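Local coordinates for MIP07328p (PDB 6FKK), which probably acts as a chemorepellent axon guidance cue that binds semaphorin receptors, the part described here being its extracellular sema domain and the following plexin repeat, at residues D196-I201 with Q271-I276; L284-F289 with V301-V306; L386-V391 with R451-S456; L86-L91 with S153-A158. All coordinates share one frame; numbering follows the deposited sequence.

Contact 1: D196-I201 with Q271-I276; sequences DFVGAI and QAISPI. With NAG (2-acetamido-2-deoxy-beta-D-glucopyranose), chain E.
Ile273 carries this contact. From its CB, the CG2 branch lies anti to the carbonyl carbon and meets Val198 CG2 at 4.0 Å, the two side chains crossing obliquely. CG1 occupies the crowded position between backbone N and carbonyl carbon (chi1 66°) and passes Val198 O at 4.1 Å. The tip, CD1, then reaches Gly199 CA at 3.8 Å, where the lack of a side chain leaves it room, and meets Ile201 CG1 tip to tip at 4.1 Å. Strands 196-203 and 265-279 are inner strands of two propeller blades of the sema domain: segments 196-201 and 271-273 run parallel, their axes 6.0 Å apart at closest, and meet through side chains, while Val198 and Gly199 form a classic beta bulge facing Phe210. At the other end Ile201 turns its CG2 onto Ile276 CG1, 3.5 Å away. Asp196 faces a glycan instead, OD1 in close approach 3.5 Å from NAG O7, while OD2 makes a weak, long ion pair with Arg212; an alanine here would remove the carboxylate, and that weak pairing and the packing beside the sugar would probably be lost. Ser274 OG donates to Pro275 O at 3.2 Å, in the carbonyl plane on a lone pair.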
loop_
_atom_site.group_PDB
_atom_site.type_symbol
_atom_site.label_atom_id
_atom_site.label_comp_id
_atom_site.label_asym_id
_atom_site.label_seq_id
_atom_site.Cartn_x
_atom_site.Cartn_y
_atom_site.Cartn_z
ATOM N N ASP A 196 -10.846 0.837 -7.713
ATOM C CA ASP A 196 -9.495 0.366 -8.006
ATOM C C ASP A 196 -8.805 0.135 -6.670
ATOM O O ASP A 196 -8.505 1.093 -5.949
ATOM C CB ASP A 196 -8.722 1.371 -8.863
ATOM C CG ASP A 196 -9.297 1.518 -10.262
ATOM O OD1 ASP A 196 -10.304 0.849 -10.576
ATOM O OD2 ASP A 196 -8.738 2.308 -11.051
ATOM N N PHE A 197 -8.568 -1.129 -6.333
ATOM C CA PHE A 197 -8.025 -1.477 -5.029
ATOM C C PHE A 197 -6.512 -1.304 -5.002
ATOM O O PHE A 197 -5.819 -1.538 -5.997
ATOM C CB PHE A 197 -8.397 -2.912 -4.660
ATOM C CG PHE A 197 -9.878 -3.153 -4.593
ATOM C CD1 PHE A 197 -10.577 -2.926 -3.419
ATOM C CD2 PHE A 197 -10.573 -3.603 -5.704
ATOM C CE1 PHE A 197 -11.939 -3.144 -3.353
ATOM C CE2 PHE A 197 -11.937 -3.823 -5.644
ATOM C CZ PHE A 197 -12.621 -3.593 -4.467
ATOM N N VAL A 198 -6.001 -0.888 -3.844
ATOM C CA VAL A 198 -4.575 -0.636 -3.669
ATOM C C VAL A 198 -3.959 -1.447 -2.540
ATOM O O VAL A 198 -2.726 -1.443 -2.403
ATOM C CB VAL A 198 -4.287 0.866 -3.447
ATOM C CG1 VAL A 198 -4.937 1.711 -4.536
ATOM C CG2 VAL A 198 -4.752 1.300 -2.067
ATOM N N GLY A 199 -4.755 -2.134 -1.723
ATOM C CA GLY A 199 -4.186 -2.930 -0.651
ATOM C C GLY A 199 -5.190 -3.514 0.320
ATOM O O GLY A 199 -6.341 -3.072 0.387
ATOM N N ALA A 200 -4.756 -4.516 1.084
ATOM C CA ALA A 200 -5.596 -5.167 2.078
ATOM C C ALA A 200 -4.736 -5.544 3.274
ATOM O O ALA A 200 -3.684 -6.167 3.110
ATOM C CB ALA A 200 -6.284 -6.409 1.500
ATOM N N ILE A 201 -5.178 -5.159 4.471
ATOM C CA ILE A 201 -4.433 -5.404 5.701
ATOM C C ILE A 201 -5.344 -6.102 6.701
ATOM O O ILE A 201 -6.492 -5.687 6.896
ATOM C CB ILE A 201 -3.881 -4.103 6.314
ATOM C CG1 ILE A 201 -3.166 -3.252 5.260
ATOM C CG2 ILE A 201 -2.935 -4.434 7.449
ATOM C CD1 ILE A 201 -1.832 -3.809 4.820
ATOM N N GLN A 271 -3.041 5.812 -4.131
ATOM C CA GLN A 271 -2.277 5.123 -5.163
ATOM C C GLN A 271 -1.532 3.917 -4.606
ATOM O O GLN A 271 -1.322 2.932 -5.321
ATOM C CB GLN A 271 -1.290 6.086 -5.827
ATOM C CG GLN A 271 -1.943 7.233 -6.582
ATOM C CD GLN A 271 -2.685 6.768 -7.818
ATOM O OE1 GLN A 271 -2.284 5.803 -8.470
ATOM N NE2 GLN A 271 -3.777 7.450 -8.146
ATOM N N ALA A 272 -1.129 3.984 -3.340
ATOM C CA ALA A 272 -0.374 2.905 -2.717
ATOM C C ALA A 272 -0.432 3.055 -1.205
ATOM O O ALA A 272 -0.617 4.157 -0.684
ATOM C CB ALA A 272 1.085 2.894 -3.185
ATOM N N ILE A 273 -0.267 1.929 -0.509
ATOM C CA ILE A 273 -0.166 1.911 0.942
ATOM C C ILE A 273 1.004 1.023 1.342
ATOM O O ILE A 273 1.479 0.188 0.570
ATOM C CB ILE A 273 -1.458 1.419 1.630
ATOM C CG1 ILE A 273 -1.715 -0.053 1.298
ATOM C CG2 ILE A 273 -2.644 2.285 1.235
ATOM C CD1 ILE A 273 -2.813 -0.681 2.127
ATOM N N SER A 274 1.464 1.222 2.559
ATOM C CA SER A 274 2.497 0.417 3.178
ATOM C C SER A 274 1.876 -0.547 4.175
ATOM O O SER A 274 0.717 -0.386 4.568
ATOM C CB SER A 274 3.511 1.318 3.891
ATOM O OG SER A 274 2.921 1.941 5.019
ATOM N N PRO A 275 2.608 -1.576 4.602
ATOM C CA PRO A 275 2.118 -2.413 5.703
ATOM C C PRO A 275 1.962 -1.588 6.971
ATOM O O PRO A 275 2.431 -0.451 7.070
ATOM C CB PRO A 275 3.206 -3.481 5.858
ATOM C CG PRO A 275 3.905 -3.507 4.545
ATOM C CD PRO A 275 3.859 -2.102 4.027
ATOM N N ILE A 276 1.284 -2.174 7.960
ATOM C CA ILE A 276 1.126 -1.484 9.233
ATOM C C ILE A 276 2.492 -1.285 9.868
ATOM O O ILE A 276 3.254 -2.240 10.063
ATOM C CB ILE A 276 0.183 -2.259 10.164
ATOM C CG1 ILE A 276 -1.245 -2.219 9.624
ATOM C CG2 ILE A 276 0.226 -1.669 11.566
ATOM C CD1 ILE A 276 -2.266 -2.797 10.578
HETATM C C1 NAG E . -10.030 -3.040 -12.175
HETATM C C2 NAG E . -10.329 -2.971 -13.685
HETATM C C3 NAG E . -11.535 -2.075 -13.976
HETATM C C4 NAG E . -12.724 -2.464 -13.110
HETATM C C5 NAG E . -12.309 -2.442 -11.647
HETATM C C6 NAG E . -13.422 -2.852 -10.709
HETATM C C7 NAG E . -8.625 -1.300 -14.331
HETATM C C8 NAG E . -7.426 -1.039 -15.191
HETATM N N2 NAG E . -9.163 -2.524 -14.434
HETATM O O3 NAG E . -11.881 -2.193 -15.351
HETATM O O4 NAG E . -13.798 -1.553 -13.313
HETATM O O5 NAG E . -11.231 -3.367 -11.451
HETATM O O6 NAG E . -14.684 -2.389 -11.168
HETATM O O7 NAG E . -9.079 -0.442 -13.577
#

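Contact 2: L284-F289 with V301-V306; sequences LIYAVF and VCAFNV
The beta hairpin of strands 282-290 and 298-305 forms the middle of a propeller blade in the sema domain. Four backbone bonds stitch it together. Ile285 and Phe304 form one hydrogen-bonded antiparallel pair, Ala287 and Cys302 the other; the bond from Ala287 N to Cys302 O, at 2.8 Å, runs nearly along the C=O axis, whereas Phe304 N approaches Ile285 O from above the carbonyl plane. Between them Tyr286 and Ala303 make a non-hydrogen-bonded pair, with the methyl CB of Ala303 over the face of the tyrosine ring, 4.1 Å from its centroid in a CH-pi contact. The hydroxyl of Tyr286 leaves the hairpin to hydrogen-bond Asp404. On the same side of the sheet Val288 CG2 meets Val301 CG2 at 4.1 Å.

On the side of Cys302 and Phe304 the tip of Phe289 swings in. Phe289 and Phe304 reach toward each other tip to tip, Phe289 CZ 3.6 Å from Phe304 CE1, rim against rim with their planes at 58°. Phe289 CE1 also touches Cys302 CB at 3.9 Å, and the Cys302 sulfur lies obliquely 5.4 Å from the centroid of that ring, making a sulfur-aromatic contact. That sulfur is tied to Cys257 by a disulfide. An alanine in place of Phe289 would probably leave the Cys302 sulfur and the rim of Phe304 less well packed. Farther along, Ile285 CG1 crosses Val306 CG2 at 4.0 Å. Regular antiparallel pairing of sequence neighbours, with a buried side chain layer on each face, is characteristic of the meandering blades of a beta-propeller.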
loop_
_atom_site.group_PDB
_atom_site.type_symbol
_atom_site.label_atom_id
_atom_site.label_comp_id
_atom_site.label_asym_id
_atom_site.label_seq_id
_atom_site.Cartn_x
_atom_site.Cartn_y
_atom_site.Cartn_z
ATOM N N LEU A 284 0.646 2.678 12.451
ATOM C CA LEU A 284 0.476 3.628 11.363
ATOM C C LEU A 284 0.392 2.915 10.021
ATOM O O LEU A 284 0.954 1.832 9.833
ATOM C CB LEU A 284 1.630 4.635 11.327
ATOM C CG LEU A 284 1.421 5.987 12.011
ATOM C CD1 LEU A 284 0.856 5.824 13.417
ATOM C CD2 LEU A 284 2.732 6.762 12.040
ATOM N N ILE A 285 -0.319 3.544 9.088
ATOM C CA ILE A 285 -0.371 3.122 7.695
ATOM C C ILE A 285 -0.055 4.338 6.838
ATOM O O ILE A 285 -0.791 5.333 6.872
ATOM C CB ILE A 285 -1.740 2.531 7.310
ATOM C CG1 ILE A 285 -1.968 1.190 8.011
ATOM C CG2 ILE A 285 -1.841 2.363 5.803
ATOM C CD1 ILE A 285 -3.253 0.500 7.598
ATOM N N TYR A 286 1.041 4.270 6.090
ATOM C CA TYR A 286 1.432 5.346 5.192
ATOM C C TYR A 286 0.866 5.090 3.802
ATOM O O TYR A 286 0.926 3.969 3.291
ATOM C CB TYR A 286 2.954 5.470 5.125
ATOM C CG TYR A 286 3.604 5.872 6.430
ATOM C CD1 TYR A 286 3.866 4.933 7.418
ATOM C CD2 TYR A 286 3.966 7.190 6.671
ATOM C CE1 TYR A 286 4.466 5.296 8.609
ATOM C CE2 TYR A 286 4.565 7.561 7.859
ATOM C CZ TYR A 286 4.812 6.612 8.823
ATOM O OH TYR A 286 5.409 6.978 10.007
ATOM N N ALA A 287 0.318 6.139 3.193
ATOM C CA ALA A 287 -0.323 6.019 1.894
ATOM C C ALA A 287 0.099 7.169 0.994
ATOM O O ALA A 287 0.478 8.246 1.461
ATOM C CB ALA A 287 -1.850 5.987 2.020
ATOM N N VAL A 288 0.017 6.924 -0.312
ATOM C CA VAL A 288 0.357 7.902 -1.337
ATOM C C VAL A 288 -0.918 8.316 -2.053
ATOM O O VAL A 288 -1.694 7.461 -2.496
ATOM C CB VAL A 288 1.386 7.336 -2.330
ATOM C CG1 VAL A 288 1.518 8.251 -3.529
ATOM C CG2 VAL A 288 2.725 7.154 -1.644
ATOM N N PHE A 289 -1.134 9.624 -2.169
ATOM C CA PHE A 289 -2.318 10.179 -2.808
ATOM C C PHE A 289 -1.914 11.120 -3.934
ATOM O O PHE A 289 -0.909 11.830 -3.832
ATOM C CB PHE A 289 -3.190 10.942 -1.804
ATOM C CG PHE A 289 -3.763 10.089 -0.710
ATOM C CD1 PHE A 289 -2.992 9.723 0.381
ATOM C CD2 PHE A 289 -5.085 9.678 -0.759
ATOM C CE1 PHE A 289 -3.523 8.948 1.392
ATOM C CE2 PHE A 289 -5.623 8.902 0.251
ATOM C CZ PHE A 289 -4.840 8.536 1.327
ATOM N N VAL A 301 1.884 12.396 0.556
ATOM C CA VAL A 301 2.022 11.242 1.434
ATOM C C VAL A 301 1.306 11.564 2.736
ATOM O O VAL A 301 1.643 12.544 3.411
ATOM C CB VAL A 301 3.493 10.889 1.699
ATOM C CG1 VAL A 301 3.585 9.805 2.760
ATOM C CG2 VAL A 301 4.169 10.440 0.418
ATOM N N CYS A 302 0.319 10.745 3.087
ATOM C CA CYS A 302 -0.383 10.866 4.354
ATOM C C CYS A 302 -0.221 9.584 5.155
ATOM O O CYS A 302 -0.100 8.489 4.597
ATOM C CB CYS A 302 -1.877 11.161 4.159
ATOM S SG CYS A 302 -2.299 12.896 3.846
ATOM N N ALA A 303 -0.219 9.734 6.475
ATOM C CA ALA A 303 -0.177 8.612 7.399
ATOM C C ALA A 303 -1.463 8.596 8.209
ATOM O O ALA A 303 -1.981 9.650 8.591
ATOM C CB ALA A 303 1.033 8.699 8.332
ATOM N N PHE A 304 -1.980 7.400 8.464
ATOM C CA PHE A 304 -3.226 7.238 9.194
ATOM C C PHE A 304 -3.014 6.306 10.375
ATOM O O PHE A 304 -2.333 5.283 10.256
ATOM C CB PHE A 304 -4.328 6.693 8.285
ATOM C CG PHE A 304 -4.720 7.633 7.185
ATOM C CD1 PHE A 304 -4.066 7.605 5.963
ATOM C CD2 PHE A 304 -5.742 8.546 7.371
ATOM C CE1 PHE A 304 -4.428 8.471 4.949
ATOM C CE2 PHE A 304 -6.110 9.411 6.363
ATOM C CZ PHE A 304 -5.452 9.375 5.149
ATOM N N ASN A 305 -3.596 6.669 11.517
ATOM C CA ASN A 305 -3.522 5.838 12.710
ATOM C C ASN A 305 -4.578 4.742 12.629
ATOM O O ASN A 305 -5.754 5.021 12.372
ATOM C CB ASN A 305 -3.721 6.690 13.965
ATOM C CG ASN A 305 -3.320 5.968 15.243
ATOM O OD1 ASN A 305 -3.443 4.748 15.351
ATOM N ND2 ASN A 305 -2.841 6.727 16.222
ATOM N N VAL A 306 -4.152 3.493 12.840
ATOM C CA VAL A 306 -5.075 2.363 12.753
ATOM C C VAL A 306 -6.182 2.488 13.790
ATOM O O VAL A 306 -7.322 2.073 13.549
ATOM C CB VAL A 306 -4.302 1.037 12.898
ATOM C CG1 VAL A 306 -5.249 -0.157 12.835
ATOM C CG2 VAL A 306 -3.237 0.933 11.819
#

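Contact 3: L386-V391 with R451-S456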
loop_
_atom_site.group_PDB
_atom_site.type_symbol
_atom_site.label_atom_id
_atom_site.label_comp_id
_atom_site.label_asym_id
_atom_site.label_seq_id
_atom_site.Cartn_x
_atom_site.Cartn_y
_atom_site.Cartn_z
ATOM N N LEU A 386 3.888 10.716 -7.359
ATOM C CA LEU A 386 4.321 9.631 -6.491
ATOM C C LEU A 386 3.491 8.382 -6.748
ATOM O O LEU A 386 2.292 8.458 -7.032
ATOM C CB LEU A 386 4.211 10.037 -5.023
ATOM C CG LEU A 386 5.064 11.218 -4.550
ATOM C CD1 LEU A 386 4.857 11.451 -3.062
ATOM C CD2 LEU A 386 6.540 11.006 -4.857
ATOM N N THR A 387 4.141 7.216 -6.645
ATOM C CA THR A 387 3.497 5.956 -7.020
ATOM C C THR A 387 3.676 4.848 -5.988
ATOM O O THR A 387 2.805 3.978 -5.871
ATOM C CB THR A 387 4.024 5.472 -8.380
ATOM O OG1 THR A 387 5.447 5.310 -8.317
ATOM C CG2 THR A 387 3.673 6.465 -9.482
ATOM N N ALA A 388 4.775 4.851 -5.236
ATOM C CA ALA A 388 5.092 3.769 -4.312
ATOM C C ALA A 388 5.440 4.339 -2.942
ATOM O O ALA A 388 5.677 5.539 -2.782
ATOM C CB ALA A 388 6.246 2.904 -4.838
ATOM N N ILE A 389 5.482 3.454 -1.946
ATOM C CA ILE A 389 5.707 3.857 -0.562
ATOM C C ILE A 389 6.371 2.702 0.177
ATOM O O ILE A 389 6.077 1.531 -0.078
ATOM C CB ILE A 389 4.381 4.278 0.109
ATOM C CG1 ILE A 389 4.612 4.757 1.545
ATOM C CG2 ILE A 389 3.377 3.139 0.065
ATOM C CD1 ILE A 389 5.078 6.190 1.639
ATOM N N ALA A 390 7.283 3.043 1.084
ATOM C CA ALA A 390 7.936 2.078 1.957
ATOM C C ALA A 390 8.529 2.843 3.131
ATOM O O ALA A 390 8.902 4.011 2.994
ATOM C CB ALA A 390 9.019 1.280 1.223
ATOM N N VAL A 391 8.603 2.183 4.285
ATOM C CA VAL A 391 9.005 2.830 5.530
ATOM C C VAL A 391 10.059 1.985 6.230
ATOM O O VAL A 391 9.914 0.762 6.339
ATOM C CB VAL A 391 7.802 3.053 6.469
ATOM C CG1 VAL A 391 8.256 3.700 7.769
ATOM C CG2 VAL A 391 6.744 3.903 5.794
ATOM N N ARG A 451 6.737 0.726 -9.512
ATOM C CA ARG A 451 5.506 0.052 -9.115
ATOM C C ARG A 451 5.460 -0.243 -7.618
ATOM O O ARG A 451 4.437 -0.002 -6.969
ATOM C CB ARG A 451 5.344 -1.244 -9.917
ATOM C CG ARG A 451 5.180 -1.031 -11.416
ATOM C CD ARG A 451 3.820 -0.437 -11.745
ATOM N NE ARG A 451 3.614 -0.303 -13.185
ATOM C CZ ARG A 451 3.696 0.845 -13.851
ATOM N NH1 ARG A 451 3.977 1.967 -13.205
ATOM N NH2 ARG A 451 3.492 0.873 -15.160
ATOM N N GLU A 452 6.549 -0.763 -7.054
ATOM C CA GLU A 452 6.586 -1.132 -5.647
ATOM C C GLU A 452 7.967 -0.845 -5.074
ATOM O O GLU A 452 8.939 -0.641 -5.807
ATOM C CB GLU A 452 6.231 -2.611 -5.442
ATOM C CG GLU A 452 4.749 -2.926 -5.561
ATOM C CD GLU A 452 4.487 -4.404 -5.773
ATOM O OE1 GLU A 452 5.275 -5.046 -6.498
ATOM O OE2 GLU A 452 3.496 -4.924 -5.217
ATOM N N LEU A 453 8.040 -0.833 -3.743
ATOM C CA LEU A 453 9.292 -0.660 -3.016
ATOM C C LEU A 453 9.351 -1.678 -1.888
ATOM O O LEU A 453 8.397 -1.805 -1.114
ATOM C CB LEU A 453 9.425 0.757 -2.449
ATOM C CG LEU A 453 9.588 1.905 -3.446
ATOM C CD1 LEU A 453 9.756 3.227 -2.714
ATOM C CD2 LEU A 453 10.765 1.645 -4.370
ATOM N N VAL A 454 10.466 -2.397 -1.800
ATOM C CA VAL A 454 10.686 -3.411 -0.776
ATOM C C VAL A 454 11.945 -3.042 -0.007
ATOM O O VAL A 454 12.967 -2.696 -0.611
ATOM C CB VAL A 454 10.809 -4.820 -1.384
ATOM C CG1 VAL A 454 10.881 -5.869 -0.283
ATOM C CG2 VAL A 454 9.644 -5.094 -2.317
ATOM N N ILE A 455 11.873 -3.125 1.318
ATOM C CA ILE A 455 12.954 -2.700 2.194
ATOM C C ILE A 455 13.511 -3.917 2.917
ATOM O O ILE A 455 12.765 -4.659 3.568
ATOM C CB ILE A 455 12.479 -1.641 3.201
ATOM C CG1 ILE A 455 12.310 -0.286 2.509
ATOM C CG2 ILE A 455 13.447 -1.544 4.367
ATOM C CD1 ILE A 455 11.954 0.835 3.462
ATOM N N SER A 456 14.823 -4.114 2.805
ATOM C CA SER A 456 15.558 -5.115 3.578
ATOM C C SER A 456 16.549 -4.358 4.457
ATOM O O SER A 456 17.592 -3.902 3.977
ATOM C CB SER A 456 16.267 -6.111 2.668
ATOM O OG SER A 456 17.042 -7.021 3.432
#
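Strands 386-396 and 452-456 are the inner strands of two blades of the sema propeller, and segments 386-391 and 452-456 run side by side in nearly the same direction, 14° apart, with a closest approach of their axes of 5.7 Å. Side chains, not backbone bonds, join them. The tight part is built from two alanines on one strand and two branched residues on the other. Ala390 CB sits against both Leu453 CB and Ile455 CD1, each at 3.7 Å, so that its single methyl fills the space between the two larger side chains. Ala388 CB, two residues back, rests on Leu453 CG at 3.8 Å. Leu453 and Ile455 both point their CB toward the other strand, with CG (chi1 -68°) and CG1 (chi1 -75°) anti to the carbonyl carbon.

The looser part lies at the start of both segments, where side chains point away or stay farther off. Here each strand has a classic beta bulge, Thr387 and Ala388 facing Gly409, Arg451 and Glu452 facing Val465. Thr387 O and Arg451 O stay 4.4 Å apart, and Thr387 OG1 is hydrogen-bonded to Ile450 O. Arg451 points away and its NH2 forms a salt bridge with Asp467, while Glu452 OE1 accepts from Ile30 N, so the polar ends are engaged by other parts of the propeller. Farther on, Ile455 CD1 comes to 3.5 Å from Val391 O.

Contact 4: L86-L91 with S153-A158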
loop_
_atom_site.group_PDB
_atom_site.type_symbol
_atom_site.label_atom_id
_atom_site.label_comp_id
_atom_site.label_asym_id
_atom_site.label_seq_id
_atom_site.Cartn_x
_atom_site.Cartn_y
_atom_site.Cartn_z
ATOM N N LEU A 86 0.908 -14.592 -12.741
ATOM C CA LEU A 86 0.656 -15.032 -11.376
ATOM C C LEU A 86 0.517 -13.823 -10.461
ATOM O O LEU A 86 1.347 -12.908 -10.492
ATOM C CB LEU A 86 1.780 -15.949 -10.889
ATOM C CG LEU A 86 1.731 -17.397 -11.386
ATOM C CD1 LEU A 86 2.248 -17.523 -12.813
ATOM C CD2 LEU A 86 2.504 -18.311 -10.450
ATOM N N ARG A 87 -0.540 -13.817 -9.648
ATOM C CA ARG A 87 -0.882 -12.638 -8.864
ATOM C C ARG A 87 -1.272 -12.926 -7.420
ATOM O O ARG A 87 -1.495 -11.972 -6.669
ATOM C CB ARG A 87 -2.031 -11.871 -9.541
ATOM C CG ARG A 87 -1.626 -11.110 -10.792
ATOM C CD ARG A 87 -0.746 -9.923 -10.440
ATOM N NE ARG A 87 -0.377 -9.137 -11.613
ATOM C CZ ARG A 87 0.760 -9.284 -12.282
ATOM N NH1 ARG A 87 1.647 -10.191 -11.897
ATOM N NH2 ARG A 87 1.012 -8.521 -13.337
ATOM N N VAL A 88 -1.374 -14.188 -7.007
ATOM C CA VAL A 88 -1.823 -14.530 -5.659
ATOM C C VAL A 88 -0.929 -15.632 -5.109
ATOM O O VAL A 88 -0.813 -16.702 -5.717
ATOM C CB VAL A 88 -3.295 -14.982 -5.628
ATOM C CG1 VAL A 88 -3.687 -15.410 -4.224
ATOM C CG2 VAL A 88 -4.211 -13.874 -6.124
ATOM N N TYR A 89 -0.306 -15.380 -3.958
ATOM C CA TYR A 89 0.478 -16.378 -3.246
ATOM C C TYR A 89 0.104 -16.364 -1.772
ATOM O O TYR A 89 -0.114 -15.300 -1.186
ATOM C CB TYR A 89 1.989 -16.139 -3.396
ATOM C CG TYR A 89 2.818 -16.888 -2.370
ATOM C CD1 TYR A 89 3.043 -18.253 -2.492
ATOM C CD2 TYR A 89 3.367 -16.231 -1.275
ATOM C CE1 TYR A 89 3.794 -18.942 -1.553
ATOM C CE2 TYR A 89 4.118 -16.912 -0.333
ATOM C CZ TYR A 89 4.329 -18.266 -0.477
ATOM O OH TYR A 89 5.076 -18.944 0.458
ATOM N N ALA A 90 0.040 -17.552 -1.175
ATOM C CA ALA A 90 -0.258 -17.679 0.244
ATOM C C ALA A 90 0.292 -19.005 0.747
ATOM O O ALA A 90 0.148 -20.034 0.084
ATOM C CB ALA A 90 -1.765 -17.592 0.510
ATOM N N LEU A 91 0.928 -18.966 1.916
ATOM C CA LEU A 91 1.438 -20.168 2.574
ATOM C C LEU A 91 0.349 -20.670 3.516
ATOM O O LEU A 91 0.150 -20.122 4.603
ATOM C CB LEU A 91 2.737 -19.868 3.314
ATOM C CG LEU A 91 3.415 -21.009 4.076
ATOM C CD1 LEU A 91 3.806 -22.131 3.133
ATOM C CD2 LEU A 91 4.632 -20.494 4.831
ATOM N N SER A 153 -6.358 -4.705 -8.339
ATOM C CA SER A 153 -6.947 -5.615 -7.366
ATOM C C SER A 153 -5.893 -6.090 -6.375
ATOM O O SER A 153 -4.697 -6.122 -6.681
ATOM C CB SER A 153 -7.591 -6.823 -8.064
ATOM O OG SER A 153 -6.639 -7.545 -8.825
ATOM N N THR A 154 -6.353 -6.471 -5.182
ATOM C CA THR A 154 -5.477 -6.890 -4.095
ATOM C C THR A 154 -6.121 -8.056 -3.352
ATOM O O THR A 154 -7.239 -8.480 -3.665
ATOM C CB THR A 154 -5.185 -5.726 -3.140
ATOM O OG1 THR A 154 -4.141 -6.101 -2.231
ATOM C CG2 THR A 154 -6.434 -5.363 -2.347
ATOM N N TYR A 155 -5.409 -8.577 -2.355
ATOM C CA TYR A 155 -5.900 -9.708 -1.579
ATOM C C TYR A 155 -5.195 -9.722 -0.231
ATOM O O TYR A 155 -4.262 -8.955 0.016
ATOM C CB TYR A 155 -5.680 -11.033 -2.317
ATOM C CG TYR A 155 -4.231 -11.468 -2.371
ATOM C CD1 TYR A 155 -3.370 -10.964 -3.335
ATOM C CD2 TYR A 155 -3.725 -12.383 -1.456
ATOM C CE1 TYR A 155 -2.044 -11.358 -3.387
ATOM C CE2 TYR A 155 -2.401 -12.783 -1.500
ATOM C CZ TYR A 155 -1.565 -12.268 -2.467
ATOM O OH TYR A 155 -0.246 -12.663 -2.515
ATOM N N ALA A 156 -5.648 -10.627 0.636
ATOM C CA ALA A 156 -5.046 -10.804 1.952
ATOM C C ALA A 156 -5.467 -12.158 2.502
ATOM O O ALA A 156 -6.663 -12.465 2.544
ATOM C CB ALA A 156 -5.463 -9.683 2.909
ATOM N N PHE A 157 -4.488 -12.959 2.921
ATOM C CA PHE A 157 -4.733 -14.286 3.478
ATOM C C PHE A 157 -4.720 -14.177 4.999
ATOM O O PHE A 157 -3.658 -14.010 5.607
ATOM C CB PHE A 157 -3.685 -15.280 2.983
ATOM C CG PHE A 157 -4.047 -16.719 3.223
ATOM C CD1 PHE A 157 -4.873 -17.394 2.340
ATOM C CD2 PHE A 157 -3.553 -17.399 4.324
ATOM C CE1 PHE A 157 -5.206 -18.720 2.555
ATOM C CE2 PHE A 157 -3.881 -18.725 4.543
ATOM C CZ PHE A 157 -4.708 -19.385 3.658
ATOM N N ALA A 158 -5.900 -14.277 5.611
ATOM C CA ALA A 158 -6.062 -14.069 7.045
ATOM C C ALA A 158 -6.780 -15.258 7.667
ATOM O O ALA A 158 -7.869 -15.632 7.222
ATOM C CB ALA A 158 -6.838 -12.779 7.327
#
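Tyr155 crosses from strand 154-158 to strand 86-91, the inner strands of two blades of the sema propeller, bridging axes that lie 7.9 Å apart and almost parallel. Its hydroxyl donates to Tyr89 O at 3.0 Å, in the plane of that carbonyl and on a lone pair, with a C=O...O angle of 124°. Behind the hydroxyl, the ring has Val88 CG1 over the centre of one face, 4.0 Å from the centroid and 12° off the normal, a well-centred CH-pi contact. Tyr155 CE1 also approaches Arg87 O, at 3.4 Å. Two residues on, the Ala90 methyl lies over the face of Phe157, its CB 3.6 Å from Phe157 CD1, so each aromatic ring receives an aliphatic group from the opposing strand.

Torsions set up this first shell. Tyr155 CG takes the crowded position between backbone N and carbonyl carbon (chi1 72°), whereas Phe157 CG is anti to its backbone N. On the opposing strand, Arg87 and Val88 form a classic beta bulge facing Cys100. The hydroxyl is gripped at the backbone of Tyr89, whose O accepts it; the CB of Tyr89 points away from the other strand, and the side chain packs on Leu31 and Asp32 and touches a NAG. In the outer shell Arg87 NH2 hydrogen-bonds to Tyr27 O, and Arg87 NH1 reaches Leu86 O at 3.1 Å, approaching from above the carbonyl plane.

Overall arrangement
From the N terminus, contact 4 comes first, joining two inner blade strands across 61 intervening residues. Contact 1 follows, closing a 69-residue loop; contact 2 closes a beta hairpin, 11 residues lying between its segments, and contact 3 spans 59 residues. All four are in series, none nesting or crossing. Contacts 4, 1 and 3 each link inner strands of two propeller blades, whereas contact 2 lies within one blade. Strand 196-203 packs on strand 154-158, joining contact 4 to contact 1. Strand 265-279 pairs with strand 282-290 and also touches strand 386-396, so contacts 1, 2 and 3 meet. Contact 3 reaches the sheet that includes N-terminal strand 18-21, which closes the propeller ring.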